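Local coordinates for protein oxidoreductase (Azotobacter vinelandii, PDB 7D5M) that binds NAD+ and, as a homolog of inositol dehydrogenase in the Gfo/Idh/MocA family, probably catalyses NAD-dependent oxidation of a polyol or sugar-like substrate, at residues 119-124 / 369-374; 200-205 / 239-244; 290-295 / 302-307; 147-152 / 309-314. All blocks are in the same frame, centred on the assembly; numbering follows the deposited sequence.

Interaction 1 of 4, residues 119-124 / 369-374; sequences FTLEEA and GVRWVE
Glu374 reaches from helix 363-381 to the first turn of helix 121-133, where its OE2 accepts the backbone N-H of Leu121 at 2.9 Å. The bond is nearly straight, 164° at the hydrogen, though the donor sits above the carboxylate plane. CG of Glu374 is anti to the backbone N (chi1 -173°) and the chain runs on extended, which carries the carboxylate across to the helix start, with OE1 resting against CB of Leu121. A carboxylate at this helix N-terminus would probably also interact favourably with the helix dipole. An alanine in place of Glu374 would probably leave Leu121 N without this acceptor and open a gap beside the Leu121 side chain. The same turn is closed from its own side by Thr120, whose OG1 accepts from Glu123 N at 3.1 Å.

The tight part is at Val370: its CG1 presses on the Thr120 carbonyl carbon at 3.4 Å, with Ala124 CB behind. A water joins Phe119 O to Val370 O. Toward the partly exposed side the contact opens out, CD1 of Leu121 lying over one face of the Arg371 guanidinium, offset toward its rim, while that arginine makes its salt bridge with Glu368. Thr120 and Glu123 form a capping box, and the whole contact is a helix-to-helix junction between the NAD-binding Rossmann fold and the C-terminal alpha/beta domain.

Interaction 2 of 4, residues 200-205 / 239-244; sequences SYVLGD and PLEDNA
Glu241 turns its carboxylate into the start of helix 202-217, filling the place where the first-turn N-H groups point, at the junction of that helix with the large mixed sheet of the C-terminal alpha/beta domain. Its OE2 takes the amide of Leu203 at 2.8 Å, an almost straight bond (172°). The amide of Tyr201 has only weak bonds to the same carboxylate, the one to OE1 being 3.3 Å long. Ser200 OG adds another weak bond to OE2, and is itself the acceptor for Gly204 N at 3.1 Å.

Val202 N lies close to OE2 but at a poor angle; it is satisfied instead by the backbone O of Glu241, at 3.1 Å and 171°. One residue thus serves successive helix amides with both its carbonyl and its side chain. CG of Glu241 stands between its own N and carbonyl carbon (chi1 78°), and a bend at chi2 brings the acid back to the helix. OE1 is not left to the weak bond, since Arg230 makes a salt bridge with it; this buried carboxylate is therefore likely to be charged.

Farther along, Asp242 and Asn243 form a classic beta bulge opposite Gln231, and Asp242 OD1 accepts from Phe233 N. Tyr201 OH is hydrogen-bonded to His177. Apolar contacts fill in between: Tyr201 CB meets Leu240 CB, Val202 CG2 packs on the backbone at Asn243 N, and Leu203 CD2 touches Ala244 CB at 3.7 Å.

Interaction 3 of 4, residues 290-295 / 302-307; sequences NQLAFE and QVLERG
Leu292 and Leu304 exchange two backbone hydrogen bonds, 2.7 Å from Leu304 N to Leu292 O and 2.8 Å from Leu292 N to Leu304 O. Phe294 and Gln302 are paired the same way, and Arg306 N gives a nearly straight bond (171°) to Asn290 O. Beside the backbone, Gln291 NE2 donates to Glu305 OE1 at 3.1 Å; the oxygen lies in the amide plane, whereas the donor stands above the carboxylate plane. A leucine in place of Gln291 would probably leave that Glu305 oxygen without its amide donor and the carboxylate more able to turn. The strands form an antiparallel beta hairpin at one edge of the chain's mixed sheet, and Gln302 and Val303 pair with a strand of the third subunit, extending the sheet across the interface.

Around these bonds, Val303 CG1 packs on CG of Gln291 at 3.7 Å. On the opposite face, Leu292 and Leu304 lie side by side with CD2 and CD1 4.1 Å apart, and Phe294 CB meets Leu304 CG. Gln302 runs alongside the Phe294 ring, its NE2 3.6 Å from CD2. A water links that NE2 to Phe294 O, and Met156 of helix 148-158 packs against both Phe294 and Leu304.

Interaction 4 of 4, residues 147-152 / 309-314; sequences HQLIEQ and GYLHPG
Gln152 clasps the loop 309-314 from the first turns of helix 148-158, a helix-to-loop contact beside the mixed sheet of the C-terminal alpha/beta domain. The direct polar link is a single bond: His312 N donates to Gln152 OE1 at 2.8 Å, in the carbonyl plane and on a lone pair, with 153° at the hydrogen. CG of Gln152 is anti to its backbone N (chi1 172°), and a bend at chi2 swings the amide over to the loop.

Two waters add indirect links. One accepts from Gln152 NE2 and donates to Tyr310 O, so both ends of this buried amide hold the loop. The other donates to Glu151 OE2 and accepts from Gly314 N; the same oxygen also has a salt bridge to Arg154.

Packing contacts make up the rest. The apolar pair is Leu149 CD2 with Leu311 CD2, 3.9 Å apart, the two leucines crossing at about a right angle; Leu311 CD2 also lies 3.6 Å from Gln152 CD. Glu151 CG lies 3.5 Å from Gly314 C; a side chain at Gly314 would point at the glutamate and run into OE2.

The His312 ring presents its edge to the Gln152 amide, the two planes 43° apart. The ring nitrogen next to CD2, NE2, is hydrogen-bonded to Glu161, and His312 CD2 itself stands 3.5 Å from Gln152 NE2.

The four contacts form two neighbouring pairs. Interactions 1 and 2, centres 14 Å apart, meet where Val373 CG1 lies 3.6 Å from Ser200 OG and Trp372 packs on Leu203, so helix 363-381, one side of interaction 1, also covers segment 200-205. This pair is near the cofactor: the side chains of Phe119 and Tyr201 are each about 8 Å from the bound NAD. Interactions 3 and 4, centres 10 Å apart, lie away from the known binding sites; Glu305 N and Tyr310 OH are 3.0 Å apart, and Leu149 CD1 packs on the backbone of Asn290 and Gln291. The centres of interactions 1 and 3 are 34 Å apart, while 2 and 3 reach the same sheet.

Interaction 1 of 4, residues 119-124 / 369-374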
loop_
_atom_site.group_PDB
_atom_site.type_symbol
_atom_site.label_atom_id
_atom_site.label_comp_id
_atom_site.label_asym_id
_atom_site.label_seq_id
_atom_site.Cartn_x
_atom_site.Cartn_y
_atom_site.Cartn_z
ATOM N N PHE A 119 35.131 13.054 12.270
ATOM C CA PHE A 119 35.397 11.608 12.499
ATOM C C PHE A 119 35.288 11.255 13.993
ATOM O O PHE A 119 34.792 10.157 14.309
ATOM C CB PHE A 119 36.797 11.201 12.022
ATOM C CG PHE A 119 37.054 11.213 10.536
ATOM C CD1 PHE A 119 36.034 11.395 9.621
ATOM C CD2 PHE A 119 38.337 10.991 10.055
ATOM C CE1 PHE A 119 36.295 11.379 8.259
ATOM C CE2 PHE A 119 38.595 10.979 8.691
ATOM C CZ PHE A 119 37.569 11.170 7.797
ATOM N N THR A 120 35.787 12.108 14.899
ATOM C CA THR A 120 35.958 11.736 16.332
ATOM C C THR A 120 35.173 12.675 17.245
ATOM O O THR A 120 35.004 13.858 16.903
ATOM C CB THR A 120 37.427 11.721 16.772
ATOM O OG1 THR A 120 37.902 13.060 16.912
ATOM C CG2 THR A 120 38.331 10.954 15.831
ATOM N N LEU A 121 34.736 12.150 18.383
ATOM C CA LEU A 121 34.015 12.926 19.415
ATOM C C LEU A 121 34.924 14.053 19.920
ATOM O O LEU A 121 34.414 15.163 20.145
ATOM C CB LEU A 121 33.590 11.974 20.534
ATOM C CG LEU A 121 32.808 12.595 21.690
ATOM C CD1 LEU A 121 31.583 13.341 21.188
ATOM C CD2 LEU A 121 32.409 11.526 22.698
ATOM N N GLU A 122 36.225 13.807 20.071
ATOM C CA GLU A 122 37.142 14.845 20.613
ATOM C C GLU A 122 37.169 16.040 19.636
ATOM O O GLU A 122 37.092 17.190 20.105
ATOM C CB GLU A 122 38.516 14.243 20.927
ATOM C CG GLU A 122 39.532 15.281 21.385
ATOM C CD GLU A 122 40.706 14.760 22.208
ATOM O OE1 GLU A 122 41.847 14.757 21.678
ATOM O OE2 GLU A 122 40.490 14.391 23.389
ATOM N N GLU A 123 37.219 15.787 18.326
ATOM C CA GLU A 123 37.137 16.832 17.269
ATOM C C GLU A 123 35.789 17.559 17.363
ATOM O O GLU A 123 35.759 18.794 17.246
ATOM C CB GLU A 123 37.243 16.226 15.868
ATOM C CG GLU A 123 38.652 15.951 15.391
ATOM C CD GLU A 123 38.657 15.254 14.039
ATOM O OE1 GLU A 123 38.020 14.191 13.930
ATOM O OE2 GLU A 123 39.264 15.781 13.093
ATOM N N ALA A 124 34.693 16.811 17.516
ATOM C CA ALA A 124 33.327 17.374 17.606
ATOM C C ALA A 124 33.248 18.348 18.789
ATOM O O ALA A 124 32.695 19.458 18.622
ATOM C CB ALA A 124 32.310 16.272 17.753
ATOM N N GLY A 369 25.548 12.941 16.787
ATOM C CA GLY A 369 25.730 12.034 15.635
ATOM C C GLY A 369 27.105 11.387 15.666
ATOM O O GLY A 369 27.218 10.176 15.431
ATOM N N VAL A 370 28.134 12.179 15.965
ATOM C CA VAL A 370 29.536 11.685 16.028
ATOM C C VAL A 370 29.671 10.767 17.247
ATOM O O VAL A 370 30.274 9.702 17.105
ATOM C CB VAL A 370 30.533 12.852 16.067
ATOM C CG1 VAL A 370 31.967 12.380 16.295
ATOM C CG2 VAL A 370 30.412 13.680 14.810
ATOM N N ARG A 371 29.142 11.174 18.398
ATOM C CA ARG A 371 29.172 10.354 19.636
ATOM C C ARG A 371 28.582 8.975 19.333
ATOM O O ARG A 371 29.204 7.954 19.686
ATOM C CB ARG A 371 28.367 10.986 20.770
ATOM C CG ARG A 371 28.495 10.225 22.083
ATOM C CD ARG A 371 27.515 10.680 23.142
ATOM N NE ARG A 371 27.413 12.132 23.213
ATOM C CZ ARG A 371 28.308 12.926 23.771
ATOM N NH1 ARG A 371 29.404 12.426 24.318
ATOM N NH2 ARG A 371 28.114 14.229 23.765
ATOM N N TRP A 372 27.399 8.936 18.732
ATOM C CA TRP A 372 26.681 7.654 18.517
ATOM C C TRP A 372 27.521 6.734 17.631
ATOM O O TRP A 372 27.704 5.569 17.999
ATOM C CB TRP A 372 25.296 7.894 17.926
ATOM C CG TRP A 372 24.486 6.649 17.719
ATOM C CD1 TRP A 372 23.713 6.000 18.637
ATOM C CD2 TRP A 372 24.289 5.960 16.474
ATOM N NE1 TRP A 372 23.078 4.933 18.058
ATOM C CE2 TRP A 372 23.418 4.877 16.733
ATOM C CE3 TRP A 372 24.775 6.137 15.175
ATOM C CZ2 TRP A 372 23.002 4.004 15.728
ATOM C CZ3 TRP A 372 24.379 5.262 14.186
ATOM C CH2 TRP A 372 23.506 4.203 14.467
ATOM N N VAL A 373 28.020 7.236 16.504
ATOM C CA VAL A 373 28.844 6.424 15.567
ATOM C C VAL A 373 30.055 5.897 16.342
ATOM O O VAL A 373 30.384 4.713 16.194
ATOM C CB VAL A 373 29.257 7.222 14.320
ATOM C CG1 VAL A 373 30.336 6.500 13.518
ATOM C CG2 VAL A 373 28.049 7.524 13.453
ATOM N N GLU A 374 30.709 6.750 17.134
ATOM C CA GLU A 374 31.966 6.360 17.824
ATOM C C GLU A 374 31.673 5.213 18.800
ATOM O O GLU A 374 32.450 4.235 18.801
ATOM C CB GLU A 374 32.605 7.574 18.495
ATOM C CG GLU A 374 33.971 7.292 19.078
ATOM C CD GLU A 374 34.793 8.541 19.337
ATOM O OE1 GLU A 374 35.142 8.772 20.505
ATOM O OE2 GLU A 374 35.068 9.283 18.374
HETATM O O HOH W 1 31.982 9.200 14.812
#

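Interaction 2 of 4, residues 200-205 / 239-244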
loop_
_atom_site.group_PDB
_atom_site.type_symbol
_atom_site.label_atom_id
_atom_site.label_comp_id
_atom_site.label_asym_id
_atom_site.label_seq_id
_atom_site.Cartn_x
_atom_site.Cartn_y
_atom_site.Cartn_z
ATOM N N SER A 200 33.573 4.661 10.132
ATOM C CA SER A 200 32.376 3.875 9.752
ATOM C C SER A 200 31.931 4.241 8.344
ATOM O O SER A 200 32.295 5.330 7.842
ATOM C CB SER A 200 31.285 4.054 10.773
ATOM O OG SER A 200 30.278 4.926 10.306
ATOM N N TYR A 201 31.164 3.355 7.716
ATOM C CA TYR A 201 30.439 3.692 6.473
ATOM C C TYR A 201 28.959 3.895 6.834
ATOM O O TYR A 201 28.600 5.044 7.138
ATOM C CB TYR A 201 30.732 2.702 5.341
ATOM C CG TYR A 201 29.787 2.887 4.182
ATOM C CD1 TYR A 201 29.281 4.143 3.883
ATOM C CD2 TYR A 201 29.363 1.819 3.408
ATOM C CE1 TYR A 201 28.379 4.332 2.851
ATOM C CE2 TYR A 201 28.477 1.995 2.358
ATOM C CZ TYR A 201 27.980 3.255 2.082
ATOM O OH TYR A 201 27.075 3.433 1.072
ATOM N N VAL A 202 28.120 2.855 6.834
ATOM C CA VAL A 202 26.638 3.072 6.886
ATOM C C VAL A 202 26.173 3.645 8.236
ATOM O O VAL A 202 25.142 4.340 8.230
ATOM C CB VAL A 202 25.818 1.831 6.482
ATOM C CG1 VAL A 202 26.027 1.517 5.008
ATOM C CG2 VAL A 202 26.064 0.624 7.370
ATOM N N LEU A 203 26.848 3.383 9.360
ATOM C CA LEU A 203 26.411 3.953 10.667
ATOM C C LEU A 203 26.353 5.477 10.532
ATOM O O LEU A 203 25.307 6.085 10.850
ATOM C CB LEU A 203 27.393 3.536 11.762
ATOM C CG LEU A 203 27.296 2.074 12.194
ATOM C CD1 LEU A 203 28.554 1.661 12.950
ATOM C CD2 LEU A 203 26.052 1.829 13.025
ATOM N N GLY A 204 27.447 6.056 10.045
ATOM C CA GLY A 204 27.606 7.509 9.869
ATOM C C GLY A 204 26.820 8.011 8.679
ATOM O O GLY A 204 26.245 9.116 8.761
ATOM N N ASP A 205 26.786 7.239 7.594
ATOM C CA ASP A 205 26.245 7.727 6.301
ATOM C C ASP A 205 24.715 7.764 6.369
ATOM O O ASP A 205 24.103 8.736 5.869
ATOM C CB ASP A 205 26.723 6.871 5.134
ATOM C CG ASP A 205 26.485 7.535 3.796
ATOM O OD1 ASP A 205 27.063 8.608 3.575
ATOM O OD2 ASP A 205 25.697 6.995 2.997
ATOM N N PRO A 239 37.752 -2.414 7.175
ATOM C CA PRO A 239 36.839 -2.608 8.308
ATOM C C PRO A 239 35.527 -1.799 8.320
ATOM O O PRO A 239 34.791 -1.911 9.298
ATOM C CB PRO A 239 37.708 -2.115 9.476
ATOM C CG PRO A 239 38.467 -0.967 8.867
ATOM C CD PRO A 239 38.847 -1.478 7.493
ATOM N N LEU A 240 35.257 -1.005 7.274
ATOM C CA LEU A 240 34.040 -0.155 7.206
ATOM C C LEU A 240 32.848 -1.052 6.865
ATOM O O LEU A 240 32.975 -1.913 5.972
ATOM C CB LEU A 240 34.223 0.978 6.194
ATOM C CG LEU A 240 34.894 2.241 6.744
ATOM C CD1 LEU A 240 36.092 1.905 7.600
ATOM C CD2 LEU A 240 35.276 3.197 5.627
ATOM N N GLU A 241 31.756 -0.862 7.600
ATOM C CA GLU A 241 30.542 -1.714 7.562
ATOM C C GLU A 241 29.564 -1.218 6.490
ATOM O O GLU A 241 29.340 -0.000 6.396
ATOM C CB GLU A 241 29.908 -1.764 8.957
ATOM C CG GLU A 241 29.092 -0.543 9.372
ATOM C CD GLU A 241 29.836 0.767 9.558
ATOM O OE1 GLU A 241 31.068 0.742 9.762
ATOM O OE2 GLU A 241 29.176 1.818 9.503
ATOM N N ASP A 242 28.947 -2.144 5.750
ATOM C CA ASP A 242 27.835 -1.819 4.819
ATOM C C ASP A 242 26.508 -2.306 5.405
ATOM O O ASP A 242 25.474 -2.160 4.725
ATOM C CB ASP A 242 28.097 -2.341 3.405
ATOM C CG ASP A 242 28.500 -3.803 3.322
ATOM O OD1 ASP A 242 28.242 -4.549 4.283
ATOM O OD2 ASP A 242 29.068 -4.178 2.288
ATOM N N ASN A 243 26.534 -2.813 6.636
ATOM C CA ASN A 243 25.323 -3.257 7.364
ATOM C C ASN A 243 25.617 -3.185 8.855
ATOM O O ASN A 243 26.749 -3.526 9.243
ATOM C CB ASN A 243 24.931 -4.670 6.944
ATOM C CG ASN A 243 23.527 -5.009 7.385
ATOM O OD1 ASN A 243 22.568 -4.473 6.835
ATOM N ND2 ASN A 243 23.402 -5.875 8.381
ATOM N N ALA A 244 24.655 -2.765 9.668
ATOM C CA ALA A 244 24.848 -2.750 11.128
ATOM C C ALA A 244 23.512 -2.811 11.864
ATOM O O ALA A 244 22.484 -2.298 11.354
ATOM C CB ALA A 244 25.648 -1.538 11.517
#

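Interaction 3 of 4, residues 290-295 / 302-307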
loop_
_atom_site.group_PDB
_atom_site.type_symbol
_atom_site.label_atom_id
_atom_site.label_comp_id
_atom_site.label_asym_id
_atom_site.label_seq_id
_atom_site.Cartn_x
_atom_site.Cartn_y
_atom_site.Cartn_z
ATOM N N ASN A 290 4.793 12.713 3.284
ATOM C CA ASN A 290 3.575 13.532 3.505
ATOM C C ASN A 290 2.515 12.768 4.300
ATOM O O ASN A 290 1.449 13.344 4.507
ATOM C CB ASN A 290 3.013 14.025 2.174
ATOM C CG ASN A 290 4.062 14.785 1.399
ATOM O OD1 ASN A 290 4.669 15.721 1.924
ATOM N ND2 ASN A 290 4.294 14.373 0.160
ATOM N N GLN A 291 2.799 11.532 4.724
ATOM C CA GLN A 291 1.874 10.716 5.547
ATOM C C GLN A 291 2.583 10.288 6.828
ATOM O O GLN A 291 3.819 10.125 6.821
ATOM C CB GLN A 291 1.355 9.505 4.775
ATOM C CG GLN A 291 0.389 9.889 3.659
ATOM C CD GLN A 291 1.101 10.325 2.403
ATOM O OE1 GLN A 291 2.085 9.710 1.996
ATOM N NE2 GLN A 291 0.601 11.375 1.766
ATOM N N LEU A 292 1.811 10.136 7.893
ATOM C CA LEU A 292 2.307 9.618 9.187
ATOM C C LEU A 292 1.275 8.627 9.721
ATOM O O LEU A 292 0.107 9.031 9.932
ATOM C CB LEU A 292 2.529 10.791 10.139
ATOM C CG LEU A 292 2.988 10.413 11.549
ATOM C CD1 LEU A 292 4.427 9.936 11.537
ATOM C CD2 LEU A 292 2.825 11.597 12.483
ATOM N N ALA A 293 1.665 7.361 9.856
ATOM C CA ALA A 293 0.799 6.302 10.421
ATOM C C ALA A 293 0.594 6.597 11.904
ATOM O O ALA A 293 1.582 6.898 12.581
ATOM C CB ALA A 293 1.403 4.932 10.237
ATOM N N PHE A 294 -0.643 6.520 12.382
ATOM C CA PHE A 294 -0.987 6.715 13.813
ATOM C C PHE A 294 -1.933 5.594 14.211
ATOM O O PHE A 294 -3.057 5.534 13.705
ATOM C CB PHE A 294 -1.569 8.101 14.082
ATOM C CG PHE A 294 -2.009 8.320 15.510
ATOM C CD1 PHE A 294 -1.196 7.958 16.572
ATOM C CD2 PHE A 294 -3.224 8.924 15.788
ATOM C CE1 PHE A 294 -1.605 8.172 17.882
ATOM C CE2 PHE A 294 -3.620 9.149 17.096
ATOM C CZ PHE A 294 -2.815 8.766 18.137
ATOM N N GLU A 295 -1.456 4.707 15.071
ATOM C CA GLU A 295 -2.089 3.384 15.277
ATOM C C GLU A 295 -2.356 3.193 16.769
ATOM O O GLU A 295 -1.470 2.699 17.488
ATOM C CB GLU A 295 -1.205 2.308 14.659
ATOM C CG GLU A 295 -0.828 2.634 13.224
ATOM C CD GLU A 295 -0.078 1.541 12.483
ATOM O OE1 GLU A 295 0.611 0.723 13.140
ATOM O OE2 GLU A 295 -0.211 1.495 11.234
ATOM N N GLN A 302 -4.903 4.902 11.578
ATOM C CA GLN A 302 -5.139 6.203 10.935
ATOM C C GLN A 302 -3.894 6.575 10.135
ATOM O O GLN A 302 -2.785 6.098 10.462
ATOM C CB GLN A 302 -5.444 7.282 11.973
ATOM C CG GLN A 302 -6.762 7.073 12.712
ATOM C CD GLN A 302 -6.985 8.130 13.769
ATOM O OE1 GLN A 302 -7.516 9.207 13.500
ATOM N NE2 GLN A 302 -6.558 7.833 14.989
ATOM N N VAL A 303 -4.094 7.419 9.136
ATOM C CA VAL A 303 -2.978 8.071 8.407
ATOM C C VAL A 303 -3.176 9.580 8.529
ATOM O O VAL A 303 -4.236 10.080 8.138
ATOM C CB VAL A 303 -2.922 7.606 6.944
ATOM C CG1 VAL A 303 -1.891 8.392 6.155
ATOM C CG2 VAL A 303 -2.635 6.118 6.843
ATOM N N LEU A 304 -2.186 10.271 9.078
ATOM C CA LEU A 304 -2.217 11.746 9.179
ATOM C C LEU A 304 -1.549 12.301 7.924
ATOM O O LEU A 304 -0.483 11.782 7.549
ATOM C CB LEU A 304 -1.473 12.210 10.430
ATOM C CG LEU A 304 -1.828 11.502 11.731
ATOM C CD1 LEU A 304 -1.169 12.204 12.904
ATOM C CD2 LEU A 304 -3.322 11.430 11.947
ATOM N N GLU A 305 -2.153 13.322 7.328
ATOM C CA GLU A 305 -1.710 13.926 6.051
ATOM C C GLU A 305 -1.150 15.320 6.303
ATOM O O GLU A 305 -1.788 16.098 7.035
ATOM C CB GLU A 305 -2.882 13.999 5.075
ATOM C CG GLU A 305 -3.215 12.657 4.459
ATOM C CD GLU A 305 -2.481 12.314 3.174
ATOM O OE1 GLU A 305 -1.733 13.169 2.663
ATOM O OE2 GLU A 305 -2.673 11.172 2.681
ATOM N N ARG A 306 -0.026 15.626 5.661
ATOM C CA ARG A 306 0.556 16.989 5.618
ATOM C C ARG A 306 -0.537 17.988 5.247
ATOM O O ARG A 306 -1.318 17.719 4.291
ATOM C CB ARG A 306 1.664 17.056 4.570
ATOM C CG ARG A 306 2.465 18.347 4.576
ATOM C CD ARG A 306 3.215 18.517 3.263
ATOM N NE ARG A 306 2.341 18.658 2.108
ATOM C CZ ARG A 306 1.625 19.741 1.805
ATOM N NH1 ARG A 306 1.649 20.812 2.590
ATOM N NH2 ARG A 306 0.876 19.748 0.715
ATOM N N GLY A 307 -0.581 19.122 5.944
ATOM C CA GLY A 307 -1.423 20.263 5.544
ATOM C C GLY A 307 -2.845 20.206 6.085
ATOM O O GLY A 307 -3.604 21.155 5.816
HETATM O O HOH W 2 -5.294 4.974 15.293
HETATM O O HOH W 3 -1.743 3.462 9.370
#

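Interaction 4 of 4, residues 147-152 / 309-314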
loop_
_atom_site.group_PDB
_atom_site.type_symbol
_atom_site.label_atom_id
_atom_site.label_comp_id
_atom_site.label_asym_id
_atom_site.label_seq_id
_atom_site.Cartn_x
_atom_site.Cartn_y
_atom_site.Cartn_z
ATOM N N HIS A 147 10.750 17.856 7.288
ATOM C CA HIS A 147 9.376 17.411 6.931
ATOM C C HIS A 147 8.417 17.746 8.079
ATOM O O HIS A 147 8.705 17.340 9.230
ATOM C CB HIS A 147 9.349 15.931 6.555
ATOM C CG HIS A 147 9.833 15.680 5.166
ATOM N ND1 HIS A 147 10.979 14.953 4.899
ATOM C CD2 HIS A 147 9.343 16.065 3.967
ATOM C CE1 HIS A 147 11.167 14.906 3.594
ATOM N NE2 HIS A 147 10.186 15.570 3.007
ATOM N N GLN A 148 7.327 18.457 7.766
ATOM C CA GLN A 148 6.312 18.933 8.748
ATOM C C GLN A 148 5.891 17.802 9.693
ATOM O O GLN A 148 5.655 18.078 10.887
ATOM C CB GLN A 148 5.065 19.464 8.038
ATOM C CG GLN A 148 5.262 20.803 7.326
ATOM C CD GLN A 148 5.795 20.692 5.916
ATOM O OE1 GLN A 148 6.913 20.232 5.683
ATOM N NE2 GLN A 148 5.025 21.185 4.960
ATOM N N LEU A 149 5.738 16.569 9.201
ATOM C CA LEU A 149 5.097 15.528 10.046
ATOM C C LEU A 149 6.061 15.023 11.119
ATOM O O LEU A 149 5.578 14.354 12.051
ATOM C CB LEU A 149 4.547 14.401 9.173
ATOM C CG LEU A 149 3.287 14.772 8.399
ATOM C CD1 LEU A 149 2.910 13.653 7.450
ATOM C CD2 LEU A 149 2.130 15.094 9.342
ATOM N N ILE A 150 7.356 15.357 11.036
ATOM C CA ILE A 150 8.305 15.058 12.146
ATOM C C ILE A 150 7.889 15.901 13.364
ATOM O O ILE A 150 7.810 15.337 14.469
ATOM C CB ILE A 150 9.774 15.273 11.739
ATOM C CG1 ILE A 150 10.153 14.484 10.482
ATOM C CG2 ILE A 150 10.698 14.938 12.894
ATOM C CD1 ILE A 150 9.853 12.996 10.564
ATOM N N GLU A 151 7.578 17.186 13.150
ATOM C CA GLU A 151 7.076 18.098 14.207
ATOM C C GLU A 151 5.722 17.585 14.719
ATOM O O GLU A 151 5.492 17.649 15.939
ATOM C CB GLU A 151 6.991 19.531 13.689
ATOM C CG GLU A 151 6.141 20.438 14.548
ATOM C CD GLU A 151 6.624 20.656 15.970
ATOM O OE1 GLU A 151 7.807 20.382 16.257
ATOM O OE2 GLU A 151 5.816 21.135 16.782
ATOM N N GLN A 152 4.853 17.090 13.834
ATOM C CA GLN A 152 3.557 16.496 14.257
ATOM C C GLN A 152 3.838 15.351 15.241
ATOM O O GLN A 152 3.163 15.271 16.290
ATOM C CB GLN A 152 2.746 15.986 13.062
ATOM C CG GLN A 152 1.497 15.206 13.465
ATOM C CD GLN A 152 0.443 16.068 14.118
ATOM O OE1 GLN A 152 0.434 17.290 13.966
ATOM N NE2 GLN A 152 -0.484 15.434 14.827
ATOM N N GLY A 309 -6.038 20.306 8.849
ATOM C CA GLY A 309 -6.382 21.163 10.002
ATOM C C GLY A 309 -6.332 20.450 11.345
ATOM O O GLY A 309 -6.239 21.144 12.374
ATOM N N TYR A 310 -6.382 19.116 11.370
ATOM C CA TYR A 310 -6.287 18.305 12.612
ATOM C C TYR A 310 -4.840 18.212 13.115
ATOM O O TYR A 310 -4.651 17.675 14.218
ATOM C CB TYR A 310 -6.900 16.917 12.417
ATOM C CG TYR A 310 -6.379 16.121 11.246
ATOM C CD1 TYR A 310 -5.083 15.625 11.230
ATOM C CD2 TYR A 310 -7.199 15.831 10.164
ATOM C CE1 TYR A 310 -4.600 14.910 10.148
ATOM C CE2 TYR A 310 -6.742 15.090 9.083
ATOM C CZ TYR A 310 -5.436 14.625 9.083
ATOM O OH TYR A 310 -4.977 13.902 8.026
ATOM N N LEU A 311 -3.848 18.693 12.356
ATOM C CA LEU A 311 -2.426 18.640 12.786
ATOM C C LEU A 311 -2.174 19.703 13.856
ATOM O O LEU A 311 -2.861 20.742 13.857
ATOM C CB LEU A 311 -1.478 18.875 11.603
ATOM C CG LEU A 311 -1.543 17.846 10.477
ATOM C CD1 LEU A 311 -0.636 18.263 9.331
ATOM C CD2 LEU A 311 -1.166 16.456 10.973
ATOM N N HIS A 312 -1.161 19.473 14.682
ATOM C CA HIS A 312 -0.628 20.478 15.632
ATOM C C HIS A 312 -0.169 21.710 14.851
ATOM O O HIS A 312 0.322 21.610 13.725
ATOM C CB HIS A 312 0.485 19.870 16.487
ATOM C CG HIS A 312 0.006 18.942 17.552
ATOM N ND1 HIS A 312 -0.257 19.376 18.848
ATOM C CD2 HIS A 312 -0.202 17.608 17.548
ATOM C CE1 HIS A 312 -0.626 18.345 19.582
ATOM N NE2 HIS A 312 -0.599 17.245 18.807
ATOM N N PRO A 313 -0.297 22.927 15.433
ATOM C CA PRO A 313 -0.028 24.155 14.685
ATOM C C PRO A 313 1.423 24.258 14.185
ATOM O O PRO A 313 1.609 24.732 13.070
ATOM C CB PRO A 313 -0.401 25.286 15.668
ATOM C CG PRO A 313 -0.368 24.628 17.045
ATOM C CD PRO A 313 -0.740 23.176 16.815
ATOM N N GLY A 314 2.392 23.770 14.967
ATOM C CA GLY A 314 3.816 23.675 14.583
ATOM C C GLY A 314 4.003 22.940 13.263
ATOM O O GLY A 314 4.946 23.290 12.513
HETATM O O HOH W 4 3.071 22.060 17.213
HETATM O O HOH W 5 -2.933 16.600 15.865
#